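Local coordinates for malonyl CoA reductase (malonate semialdehyde-forming) (Sulfolobus tokodaii, PDB 2EP5), which probably reduces malonyl-CoA to malonate semialdehyde with NADPH, as a dimer-forming member of the aspartate-semialdehyde dehydrogenase family, at the interface of chains A and B. Numbering follows the deposited sequence. Chains: chain A/B, 350aa long hypothetical aspartate-semialdehyde dehydrogenase.

The three contacts run along one face-to-face sheet interface within the C-terminal dimerisation domain. Contact 1 lies in the middle, its C-alpha centre about 14 Å from that of contact 2 and 11 Å from that of contact 3, while contacts 2 and 3 are about 19 Å apart. Strands 171-178 and 230-237 of chain B take part in contacts 1 and 2, as does strand 319-326 of chain A; in contact 3 strand 230-237 merely passes nearby. Contact 1 is centred about 12 Å from A:His244 and contact 3 about 14 Å from B:His244, both predicted catalytic bases, so dimer packing may support the active-site framework.

Contact 1: the interface of chains A and B. Residues chain A 175, 177, 247, 249, 321; chain B 173, 175, 234, 236, 247.
In the dimerisation domain of this aspartate-semialdehyde dehydrogenase family member, strands 171-178 and 244-251 of chain A face strands 171-178 and 230-237 of chain B. A:Thr175 and B:Thr175, the same residue in the two subunits, reach tip to tip across the dyad, their OG1 hydroxyls 3.7 Å apart and not hydrogen bonded. A:Val247 lies alongside, one methyl for each neighbour: CG1, anti to the backbone N (chi1 179°), points at B:Thr234, while CG2 slides past B:Ile236 and packs 3.7 Å from its terminal CD1. The methyl CG2 of B:Ile173 meets the carboxamide carbon CG of A:Asn249 at 3.7 Å. Polar contact gathers on the hydroxyl of B:Thr234. A:Arg321, its chain bent at chi2 and chi3, brings the edge of its guanidinium to this oxygen, and A:Arg321 NH1 donates to B:Thr234 OG1 over 3.2 Å, although the fit of the arginine chain against this hydroxyl is doubtful in detail. A water 2.7 Å from B:Thr234 OG1 joins the same hydroxyl to the amide ND2 of A:Asn249, 3.2 Å from the water. With an alanine in place of A:Arg321, the B:Thr234 hydroxyl would probably lose its direct donor from chain A and be freer to turn.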
# COMPACT_ATOMS: atom_id res chain seq x y z
N THR A 175 7.63 19.66 10.79
CA THR A 175 6.66 18.90 10.03
C THR A 175 6.87 17.46 10.47
O THR A 175 7.99 16.94 10.41
CB THR A 175 6.88 18.99 8.51
OG1 THR A 175 6.73 20.35 8.08
CG2 THR A 175 5.87 18.11 7.78
N LEU A 177 5.72 13.39 10.12
CA LEU A 177 5.05 12.40 9.29
C LEU A 177 4.86 11.20 10.21
O LEU A 177 5.82 10.50 10.55
CB LEU A 177 5.90 12.04 8.06
CG LEU A 177 6.05 13.15 7.01
CD1 LEU A 177 7.09 14.14 7.48
CD2 LEU A 177 6.49 12.57 5.67
N VAL A 247 10.66 16.56 10.33
CA VAL A 247 11.58 17.46 9.65
C VAL A 247 11.62 18.69 10.54
O VAL A 247 10.63 19.41 10.68
CB VAL A 247 11.08 17.88 8.26
CG1 VAL A 247 12.07 18.84 7.62
CG2 VAL A 247 10.90 16.65 7.40
N ASN A 249 13.25 22.36 11.47
CA ASN A 249 13.95 23.52 10.93
C ASN A 249 14.11 24.57 12.02
O ASN A 249 13.13 25.22 12.41
CB ASN A 249 13.20 24.14 9.75
CG ASN A 249 13.26 23.28 8.50
OD1 ASN A 249 12.49 22.33 8.34
ND2 ASN A 249 14.19 23.60 7.61
N ARG A 321 18.71 22.56 9.56
CA ARG A 321 17.71 21.54 9.30
C ARG A 321 18.20 20.14 9.63
O ARG A 321 19.39 19.86 9.56
CB ARG A 321 17.25 21.57 7.84
CG ARG A 321 16.10 20.58 7.62
CD ARG A 321 16.10 19.99 6.23
NE ARG A 321 17.40 19.42 5.87
CZ ARG A 321 17.74 19.13 4.62
NH1 ARG A 321 16.89 19.36 3.64
NH2 ARG A 321 18.95 18.67 4.35
N ILE B 173 10.22 28.19 4.58
CA ILE B 173 10.54 26.81 4.93
C ILE B 173 9.52 25.92 4.25
O ILE B 173 8.32 26.03 4.52
CB ILE B 173 10.45 26.56 6.45
CG1 ILE B 173 11.49 27.40 7.19
CG2 ILE B 173 10.61 25.08 6.75
CD1 ILE B 173 12.92 27.17 6.73
N THR B 175 8.47 21.88 3.11
CA THR B 175 8.69 20.44 3.17
C THR B 175 7.73 19.90 2.13
O THR B 175 6.55 20.24 2.13
CB THR B 175 8.36 19.85 4.57
OG1 THR B 175 9.33 20.29 5.52
CG2 THR B 175 8.38 18.32 4.51
N THR B 234 12.80 20.77 2.02
CA THR B 234 13.09 19.37 2.30
C THR B 234 12.09 18.57 1.50
O THR B 234 10.88 18.67 1.72
CB THR B 234 12.95 19.04 3.79
OG1 THR B 234 13.84 19.86 4.56
CG2 THR B 234 13.29 17.58 4.03
N ILE B 236 10.60 14.98 0.27
CA ILE B 236 10.45 13.61 0.72
C ILE B 236 9.58 12.77 -0.20
O ILE B 236 8.57 13.23 -0.72
CB ILE B 236 9.81 13.58 2.12
CG1 ILE B 236 10.65 14.40 3.10
CG2 ILE B 236 9.68 12.14 2.59
CD1 ILE B 236 10.05 14.53 4.48
N VAL B 247 4.09 21.71 2.44
CA VAL B 247 3.77 22.37 3.69
C VAL B 247 4.65 23.60 3.64
O VAL B 247 5.87 23.49 3.66
CB VAL B 247 4.15 21.53 4.91
CG1 VAL B 247 3.81 22.29 6.18
CG2 VAL B 247 3.42 20.20 4.89
O HOH W 1 12.79 22.30 5.01

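Contact 2: the interface of chains A and B. Residues chain A 317-319; chain B 171, 230.
A:Asn317, B:Lys171 and B:Asp230 bury most of the surface at this edge of the dimerisation domain, where the turn between strands 308-316 and 319-326 of one semialdehyde dehydrogenase subunit meets the starts of strands 171-178 and 230-237 of the other. A:Asn317 takes part with both side chain and backbone. Its CG stands anti to the backbone N (chi1 -172°), which carries the carboxamide across to B:Asp230, and A:Asn317 ND2 donates to the carboxylate oxygen OD2 of B:Asp230 at 3.0 Å. The acceptor lies in the amide plane, yet the amide comes from above the carboxylate plane, the two flat groups being turned 53° against each other. The backbone O of A:Asn317 accepts from the side-chain amine nitrogen NZ of B:Lys171, 3.0 Å away and in the carbonyl plane. That lysine bends at chi2 (61°) and otherwise runs extended, and B:Lys171 NZ also forms a salt bridge with OD1 of B:Asp230 at 2.7 Å, again from above the carboxylate plane. Each carboxylate oxygen thus has its own donor, and the lysine within chain B is likely to steady the acid that receives the asparagine. Beside the lysine tip, A:Val319 crosses the chain at about a right angle, its CG1 methyl 3.8 Å from CE of B:Lys171.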
# COMPACT_ATOMS: atom_id res chain seq x y z
N ASN A 317 21.16 29.33 4.98
CA ASN A 317 21.00 30.68 5.49
C ASN A 317 19.89 30.79 6.53
O ASN A 317 18.73 30.48 6.26
CB ASN A 317 20.72 31.66 4.35
CG ASN A 317 20.72 33.11 4.82
OD1 ASN A 317 21.76 33.65 5.22
ND2 ASN A 317 19.55 33.75 4.79
N ASN A 318 20.27 31.23 7.73
CA ASN A 318 19.33 31.43 8.83
C ASN A 318 18.54 30.17 9.22
O ASN A 318 17.42 30.26 9.72
CB ASN A 318 18.37 32.57 8.45
CG ASN A 318 17.56 33.10 9.63
OD1 ASN A 318 18.05 33.15 10.76
ND2 ASN A 318 16.33 33.51 9.37
N VAL A 319 19.12 28.98 9.02
CA VAL A 319 18.41 27.76 9.39
C VAL A 319 19.24 26.48 9.48
O VAL A 319 20.07 26.18 8.62
CB VAL A 319 17.22 27.50 8.44
CG1 VAL A 319 17.71 27.26 7.03
CG2 VAL A 319 16.41 26.30 8.94
N LYS B 171 11.67 34.22 5.83
CA LYS B 171 12.44 33.01 5.56
C LYS B 171 11.37 31.98 5.21
O LYS B 171 10.45 31.76 5.99
CB LYS B 171 13.22 32.56 6.79
CG LYS B 171 13.91 31.20 6.59
CD LYS B 171 14.93 31.22 5.44
CE LYS B 171 15.50 29.81 5.18
NZ LYS B 171 16.66 29.78 4.24
N ASP B 230 14.19 33.61 0.00
CA ASP B 230 15.14 32.83 0.77
C ASP B 230 14.40 31.63 1.35
O ASP B 230 13.73 31.74 2.37
CB ASP B 230 15.72 33.69 1.90
CG ASP B 230 16.53 32.88 2.89
OD1 ASP B 230 16.99 31.78 2.53
OD2 ASP B 230 16.72 33.36 4.03

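Contact 3: the interface of chains A and B. Residues chain A 291-292, 312; chain B 198-200, 235.
B:Tyr200 reaches across the dimer interface to A:Glu291, A:Asp292 and A:Arg312, while B:Pro199, just before it, presents its backbone carbonyl; this is loop-to-loop and loop-to-strand packing in the dimerisation domain of a semialdehyde dehydrogenase. Among the polar contacts, NE of A:Arg312 donates to B:Pro199 O at 2.6 Å, the donor tilted 19° from the carbonyl plane; NH2 of the same guanidinium is only a weak second donor to that oxygen. Within chain A, A:Arg312 NH1 forms a salt bridge with the carboxylate oxygen OE2 of A:Glu291 at 2.6 Å, almost in the guanidinium plane and on the anti lone pair of the acid. The glutamate would therefore tend to fix the rotation of the arginine head, keeping NE directed at chain B. Packing contacts centre on the tyrosine. With chi1 at -179° the ring of B:Tyr200 swings away from its own backbone N and out towards chain A. The A:Glu291 methylene CG sits over one face, 3.7 Å from the centroid of the B:Tyr200 ring in a CH-pi contact, so this one side chain serves both the salt bridge and the aromatic packing. Next to the ring, the A:Asp292 CA is 3.9 Å from B:Tyr200 CB. The guanidinium and the ring are turned 68° apart, with B:Tyr200 CD1 over the centre of the guanidinium face, 3.6 Å from A:Arg312 CZ.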
# COMPACT_ATOMS: atom_id res chain seq x y z
N GLU A 291 22.73 10.60 2.61
CA GLU A 291 21.68 11.56 2.33
C GLU A 291 20.25 11.03 2.24
O GLU A 291 19.31 11.80 2.34
CB GLU A 291 22.02 12.33 1.04
CG GLU A 291 21.60 13.79 1.06
CD GLU A 291 22.18 14.56 2.24
OE1 GLU A 291 23.40 14.43 2.50
OE2 GLU A 291 21.42 15.30 2.90
N ASP A 292 20.07 9.72 2.05
CA ASP A 292 18.71 9.18 1.95
C ASP A 292 18.25 8.47 3.21
O ASP A 292 17.44 7.54 3.16
CB ASP A 292 18.61 8.23 0.75
CG ASP A 292 19.41 6.96 0.95
OD1 ASP A 292 20.33 6.97 1.81
OD2 ASP A 292 19.13 5.97 0.24
N ARG A 312 20.41 14.04 7.28
CA ARG A 312 20.26 15.26 6.50
C ARG A 312 20.52 16.52 7.34
O ARG A 312 19.87 17.54 7.15
CB ARG A 312 18.86 15.31 5.89
CG ARG A 312 18.38 13.96 5.37
CD ARG A 312 18.58 13.81 3.88
NE ARG A 312 17.56 14.54 3.13
CZ ARG A 312 17.77 15.63 2.41
NH1 ARG A 312 18.99 16.15 2.32
NH2 ARG A 312 16.76 16.22 1.80
N ILE B 198 11.26 8.10 2.07
CA ILE B 198 12.66 8.37 1.72
C ILE B 198 12.81 9.89 1.70
O ILE B 198 12.44 10.56 0.74
CB ILE B 198 13.05 7.79 0.34
CG1 ILE B 198 12.82 6.28 0.34
CG2 ILE B 198 14.53 8.13 0.05
CD1 ILE B 198 13.12 5.59 -1.00
N PRO B 199 13.38 10.44 2.78
CA PRO B 199 13.61 11.87 3.02
C PRO B 199 14.61 12.52 2.09
O PRO B 199 15.36 13.40 2.50
CB PRO B 199 14.09 11.89 4.46
CG PRO B 199 14.97 10.69 4.49
CD PRO B 199 14.12 9.64 3.77
N TYR B 200 14.61 12.12 0.82
CA TYR B 200 15.55 12.68 -0.13
C TYR B 200 15.16 12.40 -1.57
O TYR B 200 14.64 11.33 -1.89
CB TYR B 200 16.95 12.13 0.15
CG TYR B 200 18.05 12.66 -0.76
CD1 TYR B 200 18.38 14.01 -0.76
CD2 TYR B 200 18.74 11.80 -1.61
CE1 TYR B 200 19.39 14.50 -1.60
CE2 TYR B 200 19.75 12.28 -2.44
CZ TYR B 200 20.06 13.63 -2.43
OH TYR B 200 21.04 14.11 -3.27
N SER B 235 12.60 17.81 0.54
CA SER B 235 11.77 17.00 -0.34
C SER B 235 11.79 15.54 0.08
O SER B 235 12.85 14.93 0.23
CB SER B 235 12.26 17.13 -1.78
OG SER B 235 12.30 18.50 -2.17